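Local coordinates for protein glutathione transferase (Leptospira interrogans serovar Lai, PDB 3UBK) that probably conjugates glutathione to electrophilic substrates, at residues N16-E28 with I67-L81. Residues are numbered along the deposited sequence; the frame is centred on the assembly and turned at random. Where two conformers were deposited one is given.
Sequences NKVKLGILEKGLE and ILEFLDTIFPQTPKL. With SO4 (sulfate ion), chain D.
K25 NZ is gripped by four oxygens of 67-81. Here two helices of the thioredoxin-like N-terminal domain, 13-25 and 64-74, run nearly parallel (12°) on one side of its sheet, and K25 ties the first to the chain that leaves the second. NZ donates to P79 O and Q77 O, each at 2.7 Å, and to F75 O at 2.8 Å in the carbonyl plane. It also forms a salt bridge with D72 OD1 at 2.8 Å. Four acceptors surround three N-H bonds, so at least one proton must be shared. The chain runs extended to CE, then bends at its last torsion (chi4 -74°) to bring NZ among these oxygens. D72 OD1 also accepts a hydrogen bond from L81 N, from above the carboxylate plane, so one oxygen fixes both lysine and backbone. Deeper in, the helices meet through apolar side chains: I22 CG1 touches L71 CD1 at 3.6 Å, and V18 CG1 touches I67 CG2 where the two side chains cross at about a right angle. K17 sends its amine past L68 to E100 and to S64, a residue of the glutathione site. Past the first helix, L27 CD2 sits over one face of the F75 ring, 3.9 Å from its centroid, a CH-pi contact.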
ATOM      1  N   ASN A  16     -15.304   2.587   1.987  1.00 28.69           N
ATOM      2  CA  ASN A  16     -15.982   1.470   2.611  1.00 32.85           C
ATOM      3  C   ASN A  16     -15.043   0.587   3.411  1.00 36.52           C
ATOM      4  O   ASN A  16     -15.421   0.085   4.466  1.00 31.35           O
ATOM      5  CB  ASN A  16     -16.774   0.661   1.579  1.00 34.61           C
ATOM      6  CG  ASN A  16     -17.983   1.416   1.096  1.00 37.25           C
ATOM      7  OD1 ASN A  16     -18.429   2.348   1.759  1.00 34.99           O
ATOM      8  ND2 ASN A  16     -18.504   1.045  -0.058  1.00 35.36           N
ATOM      9  N   LYS A  17     -13.828   0.386   2.904  1.00 33.22           N
ATOM     10  CA  LYS A  17     -12.792  -0.300   3.670  1.00 30.20           C
ATOM     11  C   LYS A  17     -12.644   0.316   5.080  1.00 32.27           C
ATOM     12  O   LYS A  17     -12.622  -0.393   6.088  1.00 32.01           O
ATOM     13  CB  LYS A  17     -11.464  -0.231   2.901  1.00 31.10           C
ATOM     14  CG  LYS A  17     -10.213  -0.663   3.674  1.00 30.13           C
ATOM     15  CD  LYS A  17      -8.987  -0.272   2.825  1.00 33.28           C
ATOM     16  CE  LYS A  17      -7.660  -0.557   3.478  1.00 43.42           C
ATOM     17  NZ  LYS A  17      -6.582   0.143   2.679  1.00 32.88           N
ATOM     18  N   VAL A  18     -12.532   1.635   5.147  1.00 29.54           N
ATOM     19  CA  VAL A  18     -12.376   2.331   6.433  1.00 32.15           C
ATOM     20  C   VAL A  18     -13.651   2.218   7.289  1.00 33.46           C
ATOM     21  O   VAL A  18     -13.609   1.961   8.504  1.00 33.01           O
ATOM     22  CB  VAL A  18     -12.007   3.823   6.231  1.00 31.54           C
ATOM     23  CG1 VAL A  18     -12.108   4.592   7.551  1.00 29.05           C
ATOM     24  CG2 VAL A  18     -10.585   3.967   5.623  1.00 24.54           C
ATOM     25  N   LYS A  19     -14.791   2.384   6.637  1.00 30.15           N
ATOM     26  CA  LYS A  19     -16.090   2.331   7.304  1.00 33.74           C
ATOM     27  C   LYS A  19     -16.331   0.978   7.987  1.00 30.44           C
ATOM     28  O   LYS A  19     -16.874   0.911   9.100  1.00 32.33           O
ATOM     29  CB  LYS A  19     -17.163   2.613   6.244  1.00 35.09           C
ATOM     30  CG  LYS A  19     -18.449   3.183   6.732  1.00 50.21           C
ATOM     31  CD  LYS A  19     -19.231   3.771   5.552  1.00 44.60           C
ATOM     32  CE  LYS A  19     -20.713   3.733   5.841  1.00 42.06           C
ATOM     33  NZ  LYS A  19     -21.522   4.339   4.740  1.00 37.13           N
ATOM     34  N   LEU A  20     -15.943  -0.112   7.322  1.00 31.78           N
ATOM     35  CA  LEU A  20     -16.056  -1.436   7.911  1.00 29.36           C
ATOM     36  C   LEU A  20     -15.312  -1.549   9.253  1.00 33.15           C
ATOM     37  O   LEU A  20     -15.810  -2.163  10.222  1.00 28.60           O
ATOM     38  CB  LEU A  20     -15.526  -2.501   6.935  1.00 31.91           C
ATOM     39  CG  LEU A  20     -16.393  -2.832   5.721  1.00 31.03           C
ATOM     40  CD1 LEU A  20     -15.575  -3.529   4.592  1.00 30.32           C
ATOM     41  CD2 LEU A  20     -17.591  -3.686   6.148  1.00 29.25           C
ATOM     42  N   GLY A  21     -14.112  -0.976   9.304  1.00 30.21           N
ATOM     43  CA  GLY A  21     -13.297  -1.009  10.521  1.00 31.89           C
ATOM     44  C   GLY A  21     -13.910  -0.172  11.629  1.00 30.80           C
ATOM     45  O   GLY A  21     -13.978  -0.612  12.769  1.00 31.53           O
ATOM     46  N   ILE A  22     -14.363   1.033  11.291  1.00 30.15           N
ATOM     47  CA  ILE A  22     -15.026   1.916  12.261  1.00 27.43           C
ATOM     48  C   ILE A  22     -16.279   1.250  12.847  1.00 30.56           C
ATOM     49  O   ILE A  22     -16.483   1.243  14.066  1.00 30.87           O
ATOM     50  CB  ILE A  22     -15.403   3.269  11.612  1.00 29.84           C
ATOM     51  CG1 ILE A  22     -14.149   4.125  11.364  1.00 28.89           C
ATOM     52  CG2 ILE A  22     -16.403   4.061  12.486  1.00 29.96           C
ATOM     53  CD1 ILE A  22     -14.383   5.359  10.426  1.00 26.67           C
ATOM     54  N   LEU A  23     -17.117   0.696  11.976  1.00 31.73           N
ATOM     55  CA  LEU A  23     -18.368   0.065  12.402  1.00 30.44           C
ATOM     56  C   LEU A  23     -18.112  -1.147  13.270  1.00 34.93           C
ATOM     57  O   LEU A  23     -18.803  -1.363  14.265  1.00 30.09           O
ATOM     58  CB  LEU A  23     -19.201  -0.357  11.187  1.00 28.48           C
ATOM     59  CG  LEU A  23     -19.826   0.831  10.455  1.00 33.43           C
ATOM     60  CD1 LEU A  23     -20.451   0.369   9.127  1.00 32.05           C
ATOM     61  CD2 LEU A  23     -20.858   1.515  11.382  1.00 37.93           C
ATOM     62  N   GLU A  24     -17.118  -1.947  12.893  1.00 29.78           N
ATOM     63  CA  GLU A  24     -16.868  -3.184  13.612  1.00 28.41           C
ATOM     64  C   GLU A  24     -16.382  -2.954  15.048  1.00 32.48           C
ATOM     65  O   GLU A  24     -16.725  -3.735  15.948  1.00 29.90           O
ATOM     66  CB  GLU A  24     -15.893  -4.069  12.832  1.00 30.09           C
ATOM     67  CG  GLU A  24     -15.877  -5.504  13.318  1.00 28.43           C
ATOM     68  CD  GLU A  24     -17.159  -6.271  12.964  1.00 33.95           C
ATOM     69  OE1 GLU A  24     -17.959  -5.805  12.120  1.00 33.44           O
ATOM     70  OE2 GLU A  24     -17.347  -7.360  13.522  1.00 34.34           O
ATOM     71  N   LYS A  25     -15.594  -1.892  15.247  1.00 30.26           N
ATOM     72  CA  LYS A  25     -15.153  -1.463  16.569  1.00 32.20           C
ATOM     73  C   LYS A  25     -16.271  -0.768  17.354  1.00 37.66           C
ATOM     74  O   LYS A  25     -16.169  -0.590  18.568  1.00 36.14           O
ATOM     75  CB  LYS A  25     -13.955  -0.505  16.459  1.00 30.10           C
ATOM     76  CG  LYS A  25     -12.623  -1.189  16.143  1.00 33.58           C
ATOM     77  CD  LYS A  25     -11.472  -0.202  16.161  1.00 30.74           C
ATOM     78  CE  LYS A  25     -10.156  -0.886  15.792  1.00 26.59           C
ATOM     79  NZ  LYS A  25      -9.606  -1.767  16.911  1.00 25.14           N
ATOM     80  N   GLY A  26     -17.312  -0.346  16.648  1.00 37.43           N
ATOM     81  CA  GLY A  26     -18.428   0.338  17.279  1.00 36.82           C
ATOM     82  C   GLY A  26     -18.148   1.802  17.540  1.00 36.44           C
ATOM     83  O   GLY A  26     -18.722   2.391  18.449  1.00 38.69           O
ATOM     84  N   LEU A  27     -17.253   2.400  16.766  1.00 31.12           N
ATOM     85  CA  LEU A  27     -16.919   3.803  16.968  1.00 32.75           C
ATOM     86  C   LEU A  27     -18.029   4.685  16.403  1.00 36.69           C
ATOM     87  O   LEU A  27     -18.649   4.334  15.404  1.00 42.28           O
ATOM     88  CB  LEU A  27     -15.603   4.154  16.269  1.00 31.43           C
ATOM     89  CG  LEU A  27     -14.349   3.421  16.757  1.00 36.67           C
ATOM     90  CD1 LEU A  27     -13.157   3.655  15.830  1.00 34.80           C
ATOM     91  CD2 LEU A  27     -14.016   3.860  18.163  1.00 37.23           C
ATOM     92  N   GLU A  28     -18.269   5.831  17.029  1.00 39.50           N
ATOM     93  CA  GLU A  28     -19.172   6.826  16.459  1.00 45.62           C
ATOM     94  C   GLU A  28     -18.436   7.713  15.458  1.00 42.95           C
ATOM     95  O   GLU A  28     -17.308   8.140  15.707  1.00 42.39           O
ATOM     96  CB  GLU A  28     -19.765   7.710  17.552  1.00 44.80           C
ATOM     97  CG  GLU A  28     -20.669   6.976  18.527  1.00 61.85           C
ATOM     98  CD  GLU A  28     -21.148   7.876  19.652  1.00 81.14           C
ATOM     99  OE1 GLU A  28     -21.079   9.116  19.495  1.00 84.99           O
ATOM    100  OE2 GLU A  28     -21.591   7.343  20.691  1.00 89.96           O
ATOM    101  N   ILE A  67      -5.087   5.465   7.685  1.00 27.93           N
ATOM    102  CA  ILE A  67      -6.286   5.680   8.521  1.00 29.96           C
ATOM    103  C   ILE A  67      -6.600   4.472   9.421  1.00 30.10           C
ATOM    104  O   ILE A  67      -6.765   4.614  10.635  1.00 28.80           O
ATOM    105  CB  ILE A  67      -7.533   6.019   7.662  1.00 32.64           C
ATOM    106  CG1 ILE A  67      -7.386   7.393   6.991  1.00 30.42           C
ATOM    107  CG2 ILE A  67      -8.820   5.967   8.505  1.00 27.01           C
ATOM    108  CD1 ILE A  67      -8.391   7.613   5.858  1.00 28.68           C
ATOM    109  N   LEU A  68      -6.701   3.282   8.836  1.00 24.64           N
ATOM    110  CA  LEU A  68      -7.053   2.108   9.629  1.00 30.66           C
ATOM    111  C   LEU A  68      -5.949   1.686  10.614  1.00 26.64           C
ATOM    112  O   LEU A  68      -6.247   1.204  11.696  1.00 31.09           O
ATOM    113  CB  LEU A  68      -7.488   0.933   8.735  1.00 29.82           C
ATOM    114  CG  LEU A  68      -8.924   1.121   8.216  1.00 31.02           C
ATOM    115  CD1 LEU A  68      -9.270   0.015   7.241  1.00 30.20           C
ATOM    116  CD2 LEU A  68      -9.959   1.169   9.348  1.00 28.33           C
ATOM    117  N   GLU A  69      -4.681   1.878  10.248  1.00 25.55           N
ATOM    118  CA  GLU A  69      -3.582   1.588  11.180  1.00 27.26           C
ATOM    119  C   GLU A  69      -3.646   2.568  12.350  1.00 25.74           C
ATOM    120  O   GLU A  69      -3.400   2.213  13.503  1.00 27.89           O
ATOM    121  CB  GLU A  69      -2.228   1.705  10.463  1.00 30.94           C
ATOM    122  CG  GLU A  69      -2.034   0.656   9.363  1.00 28.94           C
ATOM    123  CD  GLU A  69      -1.335  -0.609   9.843  1.00 34.91           C
ATOM    124  OE1 GLU A  69      -1.052  -0.747  11.055  1.00 28.93           O
ATOM    125  OE2 GLU A  69      -1.043  -1.470   8.989  1.00 36.14           O
ATOM    126  N   PHE A  70      -4.003   3.806  12.039  1.00 25.06           N
ATOM    127  CA  PHE A  70      -4.129   4.844  13.067  1.00 26.30           C
ATOM    128  C   PHE A  70      -5.287   4.543  14.036  1.00 29.40           C
ATOM    129  O   PHE A  70      -5.109   4.543  15.266  1.00 29.64           O
ATOM    130  CB  PHE A  70      -4.320   6.202  12.381  1.00 26.54           C
ATOM    131  CG  PHE A  70      -4.723   7.311  13.314  1.00 30.12           C
ATOM    132  CD1 PHE A  70      -3.759   8.046  14.000  1.00 29.80           C
ATOM    133  CD2 PHE A  70      -6.068   7.616  13.504  1.00 25.60           C
ATOM    134  CE1 PHE A  70      -4.131   9.088  14.873  1.00 36.05           C
ATOM    135  CE2 PHE A  70      -6.455   8.663  14.367  1.00 33.80           C
ATOM    136  CZ  PHE A  70      -5.472   9.399  15.051  1.00 32.66           C
ATOM    137  N   LEU A  71      -6.468   4.284  13.480  1.00 26.34           N
ATOM    138  CA  LEU A  71      -7.639   3.990  14.297  1.00 26.13           C
ATOM    139  C   LEU A  71      -7.399   2.768  15.177  1.00 29.73           C
ATOM    140  O   LEU A  71      -7.813   2.748  16.331  1.00 29.83           O
ATOM    141  CB  LEU A  71      -8.889   3.769  13.432  1.00 26.25           C
ATOM    142  CG  LEU A  71      -9.442   5.035  12.789  1.00 32.25           C
ATOM    143  CD1 LEU A  71     -10.587   4.682  11.848  1.00 34.91           C
ATOM    144  CD2 LEU A  71      -9.892   6.021  13.877  1.00 28.18           C
ATOM    145  N   ASP A  72      -6.719   1.758  14.643  1.00 26.96           N
ATOM    146  CA  ASP A  72      -6.435   0.560  15.421  1.00 28.38           C
ATOM    147  C   ASP A  72      -5.444   0.837  16.556  1.00 32.78           C
ATOM    148  O   ASP A  72      -5.497   0.178  17.581  1.00 30.24           O
ATOM    149  CB  ASP A  72      -5.896  -0.577  14.544  1.00 29.08           C
ATOM    150  CG  ASP A  72      -6.086  -1.940  15.181  1.00 31.36           C
ATOM    151  OD1 ASP A  72      -7.227  -2.249  15.596  1.00 31.17           O
ATOM    152  OD2 ASP A  72      -5.104  -2.722  15.255  1.00 30.18           O
ATOM    153  N   THR A  73      -4.552   1.811  16.364  1.00 27.98           N
ATOM    154  CA  THR A  73      -3.592   2.171  17.388  1.00 28.75           C
ATOM    155  C   THR A  73      -4.284   2.950  18.515  1.00 33.56           C
ATOM    156  O   THR A  73      -4.173   2.598  19.698  1.00 29.23           O
ATOM    157  CB  THR A  73      -2.460   3.022  16.791  1.00 30.50           C
ATOM    158  OG1 THR A  73      -1.725   2.229  15.854  1.00 31.10           O
ATOM    159  CG2 THR A  73      -1.515   3.533  17.896  1.00 32.54           C
ATOM    160  N   ILE A  74      -5.012   4.001  18.155  1.00 27.61           N
ATOM    161  CA  ILE A  74      -5.657   4.806  19.187  1.00 33.05           C
ATOM    162  C   ILE A  74      -6.941   4.210  19.762  1.00 31.35           C
ATOM    163  O   ILE A  74      -7.291   4.499  20.899  1.00 30.15           O
ATOM    164  CB  ILE A  74      -5.905   6.274  18.758  1.00 39.68           C
ATOM    165  CG1 ILE A  74      -6.862   6.354  17.583  1.00 39.52           C
ATOM    166  CG2 ILE A  74      -4.590   6.991  18.444  1.00 37.89           C
ATOM    167  CD1 ILE A  74      -7.539   7.724  17.483  1.00 60.70           C
ATOM    168  N   PHE A  75      -7.657   3.407  18.976  1.00 28.27           N
ATOM    169  CA  PHE A  75      -8.843   2.701  19.490  1.00 29.35           C
ATOM    170  C   PHE A  75      -8.658   1.189  19.412  1.00 27.81           C
ATOM    171  O   PHE A  75      -9.249   0.532  18.543  1.00 31.48           O
ATOM    172  CB  PHE A  75     -10.087   3.102  18.690  1.00 29.96           C
ATOM    173  CG  PHE A  75     -10.455   4.565  18.818  1.00 32.09           C
ATOM    174  CD1 PHE A  75     -10.889   5.075  20.031  1.00 29.64           C
ATOM    175  CD2 PHE A  75     -10.375   5.421  17.722  1.00 33.49           C
ATOM    176  CE1 PHE A  75     -11.237   6.425  20.158  1.00 36.35           C
ATOM    177  CE2 PHE A  75     -10.724   6.765  17.834  1.00 39.90           C
ATOM    178  CZ  PHE A  75     -11.162   7.266  19.058  1.00 39.28           C
ATOM    179  N   PRO A  76      -7.843   0.623  20.321  1.00 28.96           N
ATOM    180  CA  PRO A  76      -7.446  -0.782  20.219  1.00 28.98           C
ATOM    181  C   PRO A  76      -8.527  -1.769  20.677  1.00 30.52           C
ATOM    182  O   PRO A  76      -8.284  -2.969  20.677  1.00 32.04           O
ATOM    183  CB  PRO A  76      -6.203  -0.869  21.135  1.00 32.90           C
ATOM    184  CG  PRO A  76      -6.419   0.226  22.166  1.00 32.37           C
ATOM    185  CD  PRO A  76      -7.153   1.328  21.415  1.00 27.75           C
ATOM    186  N   GLN A  77      -9.706  -1.273  21.042  1.00 30.35           N
ATOM    187  CA  GLN A  77     -10.830  -2.151  21.395  1.00 30.59           C
ATOM    188  C   GLN A  77     -11.152  -3.118  20.262  1.00 38.29           C
ATOM    189  O   GLN A  77     -10.866  -2.835  19.087  1.00 31.82           O
ATOM    190  CB  GLN A  77     -12.084  -1.348  21.756  1.00 29.22           C
ATOM    191  CG  GLN A  77     -12.515  -0.273  20.734  1.00 29.37           C
ATOM    192  CD  GLN A  77     -12.055   1.122  21.121  1.00 33.05           C
ATOM    193  OE1 GLN A  77     -10.911   1.320  21.536  1.00 33.48           O
ATOM    194  NE2 GLN A  77     -12.960   2.098  21.008  1.00 35.23           N
ATOM    195  N   THR A  78     -11.767  -4.246  20.616  1.00 33.38           N
ATOM    196  CA  THR A  78     -12.013  -5.305  19.649  0.50 36.23           C
ATOM    197  C   THR A  78     -12.897  -4.851  18.478  1.00 34.31           C
ATOM    198  O   THR A  78     -13.790  -4.035  18.643  1.00 32.12           O
ATOM    199  CB  THR A  78     -12.586  -6.557  20.340  0.50 39.73           C
ATOM    200  OG1 THR A  78     -13.786  -6.219  21.045  0.50 45.83           O
ATOM    201  CG2 THR A  78     -11.568  -7.111  21.332  0.50 38.09           C
ATOM    202  N   PRO A  79     -12.618  -5.368  17.267  1.00 32.02           N
ATOM    203  CA  PRO A  79     -11.531  -6.282  16.959  1.00 29.84           C
ATOM    204  C   PRO A  79     -10.244  -5.517  16.728  1.00 29.68           C
ATOM    205  O   PRO A  79     -10.248  -4.348  16.283  1.00 28.54           O
ATOM    206  CB  PRO A  79     -11.972  -6.913  15.634  1.00 26.55           C
ATOM    207  CG  PRO A  79     -12.711  -5.782  14.941  1.00 31.89           C
ATOM    208  CD  PRO A  79     -13.461  -5.096  16.084  1.00 32.24           C
ATOM    209  N   LYS A  80      -9.148  -6.189  17.025  1.00 29.10           N
ATOM    210  CA  LYS A  80      -7.828  -5.702  16.687  1.00 30.69           C
ATOM    211  C   LYS A  80      -7.614  -5.914  15.198  1.00 29.60           C
ATOM    212  O   LYS A  80      -7.500  -7.058  14.736  1.00 32.66           O
ATOM    213  CB  LYS A  80      -6.804  -6.480  17.505  1.00 32.68           C
ATOM    214  CG  LYS A  80      -6.900  -6.130  18.991  1.00 50.07           C
ATOM    215  CD  LYS A  80      -6.038  -7.013  19.867  1.00 62.14           C
ATOM    216  CE  LYS A  80      -6.303  -6.729  21.352  1.00 67.65           C
ATOM    217  NZ  LYS A  80      -6.120  -5.281  21.722  1.00 58.15           N
ATOM    218  N   LEU A  81      -7.584  -4.825  14.437  1.00 27.91           N
ATOM    219  CA  LEU A  81      -7.444  -4.941  12.993  1.00 27.97           C
ATOM    220  C   LEU A  81      -6.080  -5.509  12.641  1.00 29.52           C
ATOM    221  O   LEU A  81      -5.931  -6.205  11.647  1.00 29.52           O
ATOM    222  CB  LEU A  81      -7.666  -3.589  12.315  1.00 30.61           C
ATOM    223  CG  LEU A  81      -9.021  -2.954  12.653  1.00 29.14           C
ATOM    224  CD1 LEU A  81      -9.145  -1.636  11.934  1.00 28.80           C
ATOM    225  CD2 LEU A  81     -10.175  -3.897  12.262  1.00 27.68           C
TER
HETATM  226  S   SO4 D 242     -12.212  -5.328  24.213  0.50 47.94           S
HETATM  227  O1  SO4 D 242     -12.802  -4.193  23.532  0.50 33.43           O
HETATM  228  O2  SO4 D 242     -13.091  -6.501  24.180  0.50 35.53           O
HETATM  229  O3  SO4 D 242     -10.936  -5.622  23.575  0.50 45.41           O
HETATM  230  O4  SO4 D 242     -11.983  -4.959  25.611  0.50 55.44           O
HETATM  231  O   HOH W   1     -15.792   1.258  20.542  1.00 35.98           O
HETATM  232  O   HOH W   2     -15.264  -2.588  20.347  1.00 37.33           O